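Local coordinates for protein HTLV-2 integrase catalytic core domain (Human T-cell leukemia virus 2, PDB 6QBT) that forms the magnesium-binding catalytic core domain of a deltaretroviral integrase, which probably inserts viral DNA into the host genome, at residues A[8-13]-A[55-60]; A[15-20]-A[114-119]. One frame throughout, in Å; residues are numbered along the deposited sequence.

Contact 1. Residues A[8-13]-A[55-60]. With MG (magnesium ion), chain B.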
ATOM      1  N   HIS A   8     -17.512  -8.601  -8.977  1.00 36.74           N
ATOM      2  CA  HIS A   8     -18.941  -8.656  -9.274  1.00 35.47           C
ATOM      3  C   HIS A   8     -19.706  -8.789  -7.937  1.00 35.74           C
ATOM      4  O   HIS A   8     -20.543  -7.941  -7.621  1.00 36.22           O
ATOM      5  CB  HIS A   8     -19.239  -9.755 -10.299  1.00 35.93           C
ATOM      6  CG  HIS A   8     -20.689  -9.893 -10.654  1.00 40.96           C
ATOM      7  ND1 HIS A   8     -21.162 -10.922 -11.438  1.00 43.95           N
ATOM      8  CD2 HIS A   8     -21.780  -9.165 -10.306  1.00 42.57           C
ATOM      9  CE1 HIS A   8     -22.473 -10.824 -11.565  1.00 43.40           C
ATOM     10  NE2 HIS A   8     -22.874  -9.766 -10.885  1.00 43.62           N
ATOM     11  N   ILE A   9     -19.397  -9.813  -7.141  1.00 33.89           N
ATOM     12  CA  ILE A   9     -20.136 -10.083  -5.900  1.00 34.19           C
ATOM     13  C   ILE A   9     -19.164 -10.474  -4.789  1.00 33.87           C
ATOM     14  O   ILE A   9     -18.393 -11.417  -4.950  1.00 33.41           O
ATOM     15  CB  ILE A   9     -21.141 -11.256  -6.049  1.00 34.73           C
ATOM     16  CG1 ILE A   9     -22.142 -11.007  -7.181  1.00 33.67           C
ATOM     17  CG2 ILE A   9     -21.845 -11.531  -4.707  1.00 36.55           C
ATOM     18  CD1 ILE A   9     -23.107 -12.156  -7.441  1.00 33.75           C
ATOM     19  N   TRP A  10     -19.213  -9.738  -3.685  1.00 33.22           N
ATOM     20  CA  TRP A  10     -18.494 -10.071  -2.462  1.00 34.25           C
ATOM     21  C   TRP A  10     -19.413 -10.584  -1.344  1.00 34.87           C
ATOM     22  O   TRP A  10     -20.608 -10.253  -1.312  1.00 34.76           O
ATOM     23  CB  TRP A  10     -17.820  -8.837  -1.918  1.00 35.24           C
ATOM     24  CG  TRP A  10     -16.658  -8.347  -2.670  1.00 35.23           C
ATOM     25  CD1 TRP A  10     -16.198  -8.776  -3.874  1.00 35.39           C
ATOM     26  CD2 TRP A  10     -15.851  -7.274  -2.289  1.00 34.23           C
ATOM     27  NE1 TRP A  10     -15.133  -8.047  -4.249  1.00 35.08           N
ATOM     28  CE2 TRP A  10     -14.888  -7.107  -3.287  1.00 35.84           C
ATOM     29  CE3 TRP A  10     -15.824  -6.436  -1.171  1.00 35.93           C
ATOM     30  CZ2 TRP A  10     -13.883  -6.126  -3.210  1.00 34.79           C
ATOM     31  CZ3 TRP A  10     -14.824  -5.460  -1.086  1.00 36.16           C
ATOM     32  CH2 TRP A  10     -13.874  -5.309  -2.114  1.00 34.87           C
ATOM     33  N   GLN A  11     -18.828 -11.370  -0.434  1.00 34.53           N
ATOM     34  CA  GLN A  11     -19.482 -11.781   0.824  1.00 37.83           C
ATOM     35  C   GLN A  11     -18.726 -11.147   1.970  1.00 35.30           C
ATOM     36  O   GLN A  11     -17.499 -11.110   1.936  1.00 32.67           O
ATOM     37  CB  GLN A  11     -19.392 -13.284   1.025  1.00 41.87           C
ATOM     38  CG  GLN A  11     -19.932 -14.119  -0.105  1.00 45.40           C
ATOM     39  CD  GLN A  11     -21.222 -14.747   0.264  1.00 50.90           C
ATOM     40  OE1 GLN A  11     -22.135 -14.079   0.776  1.00 54.23           O
ATOM     41  NE2 GLN A  11     -21.303 -16.047   0.049  1.00 53.85           N
ATOM     42  N   GLY A  12     -19.449 -10.676   2.982  1.00 36.01           N
ATOM     43  CA  GLY A  12     -18.842 -10.012   4.151  1.00 34.89           C
ATOM     44  C   GLY A  12     -19.517 -10.451   5.426  1.00 35.62           C
ATOM     45  O   GLY A  12     -20.730 -10.657   5.441  1.00 37.08           O
ATOM     46  N   ASP A  13     -18.717 -10.657   6.474  1.00 35.25           N
ATOM     47  CA  ASP A  13     -19.202 -10.873   7.828  1.00 34.00           C
ATOM     48  C   ASP A  13     -18.107 -10.420   8.798  1.00 35.94           C
ATOM     49  O   ASP A  13     -16.941 -10.216   8.416  1.00 32.68           O
ATOM     50  CB  ASP A  13     -19.572 -12.349   8.051  1.00 34.80           C
ATOM     51  CG  ASP A  13     -20.422 -12.591   9.314  1.00 36.50           C
ATOM     52  OD1 ASP A  13     -20.994 -11.670   9.949  1.00 42.03           O
ATOM     53  OD2 ASP A  13     -20.533 -13.751   9.712  1.00 39.87           O
ATOM     54  N   LEU A  55     -13.672   0.188   3.275  1.00 34.84           N
ATOM     55  CA  LEU A  55     -12.672   0.991   2.535  1.00 35.71           C
ATOM     56  C   LEU A  55     -11.293   0.323   2.461  1.00 37.34           C
ATOM     57  O   LEU A  55     -10.665   0.397   1.424  1.00 38.17           O
ATOM     58  CB  LEU A  55     -12.513   2.398   3.111  1.00 32.90           C
ATOM     59  CG  LEU A  55     -13.752   3.290   2.928  1.00 33.94           C
ATOM     60  CD1 LEU A  55     -13.727   4.497   3.871  1.00 34.40           C
ATOM     61  CD2 LEU A  55     -13.886   3.747   1.487  1.00 33.56           C
ATOM     62  N   GLN A  56     -10.818  -0.290   3.547  1.00 36.93           N
ATOM     63  CA  GLN A  56      -9.572  -1.049   3.479  1.00 38.15           C
ATOM     64  C   GLN A  56      -9.669  -2.141   2.414  1.00 35.09           C
ATOM     65  O   GLN A  56      -8.798  -2.255   1.562  1.00 34.05           O
ATOM     66  CB  GLN A  56      -9.200  -1.630   4.831  1.00 41.75           C
ATOM     67  CG  GLN A  56      -8.677  -0.549   5.758  1.00 49.60           C
ATOM     68  CD  GLN A  56      -8.609  -0.940   7.233  1.00 52.87           C
ATOM     69  OE1 GLN A  56      -9.265  -1.885   7.693  1.00 60.61           O
ATOM     70  NE2 GLN A  56      -7.817  -0.190   7.982  1.00 45.83           N
ATOM     71  N   ALA A  57     -10.745  -2.914   2.457  1.00 34.41           N
ATOM     72  CA  ALA A  57     -11.011  -3.964   1.465  1.00 34.40           C
ATOM     73  C   ALA A  57     -11.024  -3.472   0.002  1.00 34.09           C
ATOM     74  O   ALA A  57     -10.425  -4.091  -0.903  1.00 34.80           O
ATOM     75  CB  ALA A  57     -12.339  -4.623   1.791  1.00 33.03           C
ATOM     76  N   ILE A  58     -11.731  -2.374  -0.216  1.00 33.72           N
ATOM     77  CA  ILE A  58     -11.813  -1.770  -1.528  1.00 32.95           C
ATOM     78  C   ILE A  58     -10.451  -1.253  -1.972  1.00 33.07           C
ATOM     79  O   ILE A  58     -10.073  -1.475  -3.117  1.00 33.44           O
ATOM     80  CB  ILE A  58     -12.897  -0.685  -1.564  1.00 34.51           C
ATOM     81  CG1 ILE A  58     -14.279  -1.372  -1.496  1.00 36.56           C
ATOM     82  CG2 ILE A  58     -12.770   0.176  -2.811  1.00 34.19           C
ATOM     83  CD1 ILE A  58     -15.425  -0.446  -1.109  1.00 36.97           C
ATOM     84  N   SER A  59      -9.671  -0.650  -1.080  1.00 30.39           N
ATOM     85  CA  SER A  59      -8.317  -0.235  -1.481  1.00 33.90           C
ATOM     86  C   SER A  59      -7.435  -1.398  -1.931  1.00 33.87           C
ATOM     87  O   SER A  59      -6.564  -1.231  -2.752  1.00 33.15           O
ATOM     88  CB  SER A  59      -7.597   0.506  -0.367  1.00 35.38           C
ATOM     89  OG  SER A  59      -7.349  -0.355   0.729  1.00 38.88           O
ATOM     90  N   LEU A  60      -7.649  -2.562  -1.351  1.00 34.24           N
ATOM     91  CA  LEU A  60      -6.839  -3.724  -1.640  1.00 36.85           C
ATOM     92  C   LEU A  60      -7.373  -4.505  -2.838  1.00 36.47           C
ATOM     93  O   LEU A  60      -6.585  -4.999  -3.640  1.00 37.76           O
ATOM     94  CB  LEU A  60      -6.813  -4.602  -0.396  1.00 39.02           C
ATOM     95  CG  LEU A  60      -5.983  -5.865  -0.488  1.00 42.16           C
ATOM     96  CD1 LEU A  60      -4.493  -5.536  -0.445  1.00 40.07           C
ATOM     97  CD2 LEU A  60      -6.419  -6.809   0.640  1.00 42.07           C
TER
HETATM   98 MG    MG B 301     -22.271 -11.447  11.730  1.00 64.19          MG

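Contact 2. Residues A[15-20]-A[114-119]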
ATOM      1  N   THR A  15     -16.161 -11.826  12.062  1.00 37.73           N
ATOM      2  CA  THR A  15     -15.893 -12.976  12.930  1.00 37.41           C
ATOM      3  C   THR A  15     -15.046 -12.516  14.121  1.00 36.58           C
ATOM      4  O   THR A  15     -14.450 -11.464  14.065  1.00 36.18           O
ATOM      5  CB  THR A  15     -15.240 -14.160  12.179  1.00 37.36           C
ATOM      6  OG1 THR A  15     -15.120 -15.266  13.082  1.00 39.15           O
ATOM      7  CG2 THR A  15     -13.865 -13.814  11.642  1.00 39.01           C
ATOM      8  N   HIS A  16     -15.005 -13.307  15.186  1.00 35.61           N
ATOM      9  CA  HIS A  16     -14.418 -12.871  16.425  1.00 36.70           C
ATOM     10  C   HIS A  16     -13.166 -13.665  16.690  1.00 36.56           C
ATOM     11  O   HIS A  16     -13.072 -14.802  16.260  1.00 37.13           O
ATOM     12  CB  HIS A  16     -15.439 -12.950  17.535  1.00 39.98           C
ATOM     13  CG  HIS A  16     -16.571 -11.986  17.350  1.00 47.24           C
ATOM     14  ND1 HIS A  16     -17.704 -12.293  16.620  1.00 53.75           N
ATOM     15  CD2 HIS A  16     -16.716 -10.698  17.741  1.00 51.18           C
ATOM     16  CE1 HIS A  16     -18.507 -11.243  16.586  1.00 53.31           C
ATOM     17  NE2 HIS A  16     -17.931 -10.262  17.259  1.00 55.34           N
ATOM     18  N   TYR A  17     -12.161 -13.017  17.287  1.00 36.61           N
ATOM     19  CA  TYR A  17     -10.859 -13.640  17.564  1.00 35.24           C
ATOM     20  C   TYR A  17     -10.321 -13.170  18.912  1.00 34.86           C
ATOM     21  O   TYR A  17      -9.989 -12.003  19.063  1.00 34.96           O
ATOM     22  CB  TYR A  17      -9.846 -13.344  16.472  1.00 34.89           C
ATOM     23  CG  TYR A  17      -8.570 -14.108  16.678  1.00 35.21           C
ATOM     24  CD1 TYR A  17      -8.485 -15.457  16.330  1.00 36.01           C
ATOM     25  CD2 TYR A  17      -7.461 -13.513  17.271  1.00 35.82           C
ATOM     26  CE1 TYR A  17      -7.324 -16.185  16.539  1.00 37.01           C
ATOM     27  CE2 TYR A  17      -6.281 -14.225  17.482  1.00 36.42           C
ATOM     28  CZ  TYR A  17      -6.217 -15.559  17.113  1.00 37.12           C
ATOM     29  OH  TYR A  17      -5.067 -16.270  17.308  1.00 36.69           O
ATOM     30  N   LYS A  18     -10.238 -14.096  19.865  1.00 34.78           N
ATOM     31  CA  LYS A  18      -9.803 -13.823  21.230  1.00 36.22           C
ATOM     32  C   LYS A  18      -8.279 -13.838  21.269  1.00 35.97           C
ATOM     33  O   LYS A  18      -7.667 -14.815  20.862  1.00 39.44           O
ATOM     34  CB  LYS A  18     -10.347 -14.888  22.198  1.00 38.24           C
ATOM     35  CG  LYS A  18     -11.234 -14.358  23.310  1.00 40.79           C
ATOM     36  CD  LYS A  18     -11.366 -15.328  24.478  1.00 41.83           C
ATOM     37  CE  LYS A  18     -11.969 -14.602  25.669  1.00 43.00           C
ATOM     38  NZ  LYS A  18     -12.052 -15.488  26.855  1.00 45.07           N
ATOM     39  N   TYR A  19      -7.667 -12.756  21.730  1.00 34.79           N
ATOM     40  CA  TYR A  19      -6.212 -12.697  21.894  1.00 33.69           C
ATOM     41  C   TYR A  19      -5.958 -11.861  23.138  1.00 32.07           C
ATOM     42  O   TYR A  19      -6.418 -10.721  23.226  1.00 31.51           O
ATOM     43  CB  TYR A  19      -5.535 -12.085  20.648  1.00 35.03           C
ATOM     44  CG  TYR A  19      -4.026 -11.842  20.758  1.00 37.48           C
ATOM     45  CD1 TYR A  19      -3.099 -12.904  20.680  1.00 40.37           C
ATOM     46  CD2 TYR A  19      -3.515 -10.543  20.935  1.00 39.83           C
ATOM     47  CE1 TYR A  19      -1.708 -12.671  20.773  1.00 41.39           C
ATOM     48  CE2 TYR A  19      -2.140 -10.294  21.025  1.00 39.71           C
ATOM     49  CZ  TYR A  19      -1.238 -11.352  20.940  1.00 42.15           C
ATOM     50  OH  TYR A  19       0.118 -11.083  21.038  1.00 44.97           O
ATOM     51  N   LYS A  20      -5.259 -12.458  24.099  1.00 31.80           N
ATOM     52  CA  LYS A  20      -4.926 -11.832  25.372  1.00 32.32           C
ATOM     53  C   LYS A  20      -6.149 -11.262  26.087  1.00 33.35           C
ATOM     54  O   LYS A  20      -6.157 -10.112  26.499  1.00 30.74           O
ATOM     55  CB  LYS A  20      -3.849 -10.770  25.157  1.00 33.09           C
ATOM     56  CG  LYS A  20      -2.630 -11.361  24.492  1.00 34.35           C
ATOM     57  CD  LYS A  20      -1.382 -10.540  24.691  1.00 35.47           C
ATOM     58  CE  LYS A  20      -0.184 -11.441  24.453  1.00 37.46           C
ATOM     59  NZ  LYS A  20       1.085 -10.713  24.661  1.00 39.14           N
ATOM     60  N   ASN A 114      -6.153 -20.010  11.062  1.00 36.79           N
ATOM     61  CA  ASN A 114      -5.027 -20.950  11.103  1.00 38.33           C
ATOM     62  C   ASN A 114      -3.706 -20.263  10.755  1.00 38.21           C
ATOM     63  O   ASN A 114      -2.698 -20.537  11.404  1.00 36.57           O
ATOM     64  CB  ASN A 114      -5.246 -22.173  10.214  1.00 41.73           C
ATOM     65  CG  ASN A 114      -6.137 -23.228  10.870  1.00 49.66           C
ATOM     66  OD1 ASN A 114      -6.932 -22.951  11.783  1.00 55.35           O
ATOM     67  ND2 ASN A 114      -6.010 -24.450  10.403  1.00 54.81           N
ATOM     68  N   LEU A 115      -3.703 -19.362   9.762  1.00 37.57           N
ATOM     69  CA  LEU A 115      -2.477 -18.641   9.409  1.00 36.80           C
ATOM     70  C   LEU A 115      -2.092 -17.658  10.519  1.00 38.06           C
ATOM     71  O   LEU A 115      -0.914 -17.585  10.914  1.00 38.85           O
ATOM     72  CB  LEU A 115      -2.621 -17.907   8.068  1.00 38.10           C
ATOM     73  CG  LEU A 115      -2.502 -18.807   6.830  1.00 37.22           C
ATOM     74  CD1 LEU A 115      -3.001 -18.069   5.594  1.00 36.53           C
ATOM     75  CD2 LEU A 115      -1.077 -19.333   6.646  1.00 36.56           C
ATOM     76  N   LEU A 116      -3.086 -16.940  11.030  1.00 36.49           N
ATOM     77  CA  LEU A 116      -2.911 -16.032  12.165  1.00 39.84           C
ATOM     78  C   LEU A 116      -2.292 -16.732  13.393  1.00 41.09           C
ATOM     79  O   LEU A 116      -1.329 -16.222  13.986  1.00 43.75           O
ATOM     80  CB  LEU A 116      -4.269 -15.423  12.525  1.00 42.59           C
ATOM     81  CG  LEU A 116      -4.429 -14.317  13.551  1.00 46.52           C
ATOM     82  CD1 LEU A 116      -3.707 -13.058  13.112  1.00 51.55           C
ATOM     83  CD2 LEU A 116      -5.904 -14.003  13.696  1.00 46.80           C
ATOM     84  N   ASN A 117      -2.814 -17.901  13.756  1.00 38.21           N
ATOM     85  CA  ASN A 117      -2.229 -18.686  14.855  1.00 38.12           C
ATOM     86  C   ASN A 117      -0.793 -19.125  14.587  1.00 36.40           C
ATOM     87  O   ASN A 117       0.056 -19.070  15.478  1.00 37.06           O
ATOM     88  CB  ASN A 117      -3.079 -19.918  15.168  1.00 39.16           C
ATOM     89  CG  ASN A 117      -4.428 -19.562  15.766  1.00 43.34           C
ATOM     90  OD1 ASN A 117      -4.618 -18.484  16.325  1.00 47.77           O
ATOM     91  ND2 ASN A 117      -5.370 -20.469  15.655  1.00 43.35           N
ATOM     92  N   LYS A 118      -0.518 -19.549  13.363  1.00 36.03           N
ATOM     93  CA  LYS A 118       0.814 -20.002  13.012  1.00 36.26           C
ATOM     94  C   LYS A 118       1.793 -18.838  13.129  1.00 35.86           C
ATOM     95  O   LYS A 118       2.847 -18.971  13.737  1.00 31.57           O
ATOM     96  CB  LYS A 118       0.809 -20.571  11.614  1.00 39.43           C
ATOM     97  CG  LYS A 118       2.126 -21.229  11.218  1.00 46.34           C
ATOM     98  CD  LYS A 118       2.592 -20.760   9.833  1.00 49.91           C
ATOM     99  CE  LYS A 118       4.035 -21.165   9.526  1.00 51.90           C
ATOM    100  NZ  LYS A 118       4.665 -20.117   8.658  1.00 53.90           N
ATOM    101  N   TYR A 119       1.427 -17.679  12.582  1.00 35.38           N
ATOM    102  CA  TYR A 119       2.297 -16.502  12.679  1.00 35.99           C
ATOM    103  C   TYR A 119       2.485 -15.988  14.125  1.00 36.36           C
ATOM    104  O   TYR A 119       3.560 -15.475  14.463  1.00 34.79           O
ATOM    105  CB  TYR A 119       1.825 -15.373  11.736  1.00 35.17           C
ATOM    106  CG  TYR A 119       2.175 -15.634  10.281  1.00 33.91           C
ATOM    107  CD1 TYR A 119       3.514 -15.760   9.867  1.00 32.39           C
ATOM    108  CD2 TYR A 119       1.173 -15.749   9.313  1.00 34.09           C
ATOM    109  CE1 TYR A 119       3.833 -16.007   8.537  1.00 31.31           C
ATOM    110  CE2 TYR A 119       1.485 -16.001   7.984  1.00 33.51           C
ATOM    111  CZ  TYR A 119       2.811 -16.130   7.603  1.00 32.40           C
ATOM    112  OH  TYR A 119       3.085 -16.381   6.281  1.00 35.02           O
TER

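Contact 1. Residues A[8-13]-A[55-60]
W10 leaves strand 9-19 and drives its six-membered ring against A57 and I58 of helix 47-61. Its CB points toward the helix, and CG stands anti to the carbonyl carbon and beside the backbone N (chi1 -72°). At the five-membered end of the indole, NE1 hydrogen-bonds OD1 of N7, just before the strand, with a weak bond to OD2 of D31; the polar N-H is thus satisfied in its buried setting, and the six-membered ring is left to meet the helix obliquely. Farther out, CZ3 rests 3.9 Å from CB of A57, and CH2 lies 3.9 Å from the backbone O of the same residue. CH2 also meets CG1 of I58 at 4.0 Å, where the two side chains cross at about a right angle.

Each residue type fits its task. Tryptophan is long and flat enough to span from sheet to helix, alanine is small enough to let the ring come near the helix backbone, and isoleucine presents its CG1 methylene to the ring. All three are buried, and the side chains meet through carbon alone. At the other end of 8-13, D13 binds the magnesium ion through OD1 at 2.2 Å; D70 supplies a second carboxylate.

Strand 9-19 is central in the sheet, and here its backbone bonds to strand 66-68 around W10, whose indole also touches I67 and P64. A57 reaches S38 of strand 37-42, while I58 packs on L142 of a second subunit, which places helix 47-61 between the sheet and that neighbour.

Contact 2. Residues A[15-20]-A[114-119]
Y17 lays one face of its ring over L116 and offers its hydroxyl to N117, two consecutive residues of helix 104-122. CD2 of L116 sits almost exactly above the ring centre, 3.6 Å from the centroid and 5° off the normal, which makes this a well-centred CH-pi contact; the same methyl is 3.8 Å from CZ of Y17. The polar interaction is made at the ring's edge: OH of Y17 donates to OD1 of N117 over 2.5 Å, a very short hydrogen bond with the acceptor lying in the ring plane, though its exact length should not be over-read at this resolution. Ring and amide are turned 37° against each other.

The torsions explain how one ring serves two neighbours. Y17 holds CG anti to its backbone N (chi1 -173°), carrying the ring from the strand toward the helix, and L116 comes to meet it from the opposite direction. N117 starts off to the side, but with CG beside its backbone N its amide end swings nearer to the phenol. Tyrosine suits this place because it joins an apolar face to a polar tip; leucine supplies a methyl for the face, asparagine a carbonyl for the tip.

In the next shell, Y17 also touches K113 and L120 on the same helix and L26 on the adjoining strand 22-31, whose Y24 pairs with its backbone. L116 is buried against A131 and I132 of helix 128-142. NZ of K113 hydrogen-bonds both O of H16 and OG1 of T15, adding a polar tie between strand and helix. Such packing of a long helix on a mixed sheet, on the strand whose earlier half carries the metal-binding D13, belongs to the RNase H-like fold of retroviral integrase cores.

How the contacts relate
From the N terminus, the chain enters strand 9-19, which supplies the first segment of both contacts: 8-13 on its early part and 15-20 on its late part. After an antiparallel meander through strands 22-31 and 37-42, helix 47-61 returns to the first half of the strand, and contact 1 closes that loop. The chain then adds strands 66-68 and 90-92 before helix 104-122 reaches the strand's second half, closing the longer loop of contact 2. The two loops cross, since their segments alternate in sequence. With centres 21 Å apart, they tie two different helices to successive parts of one central strand.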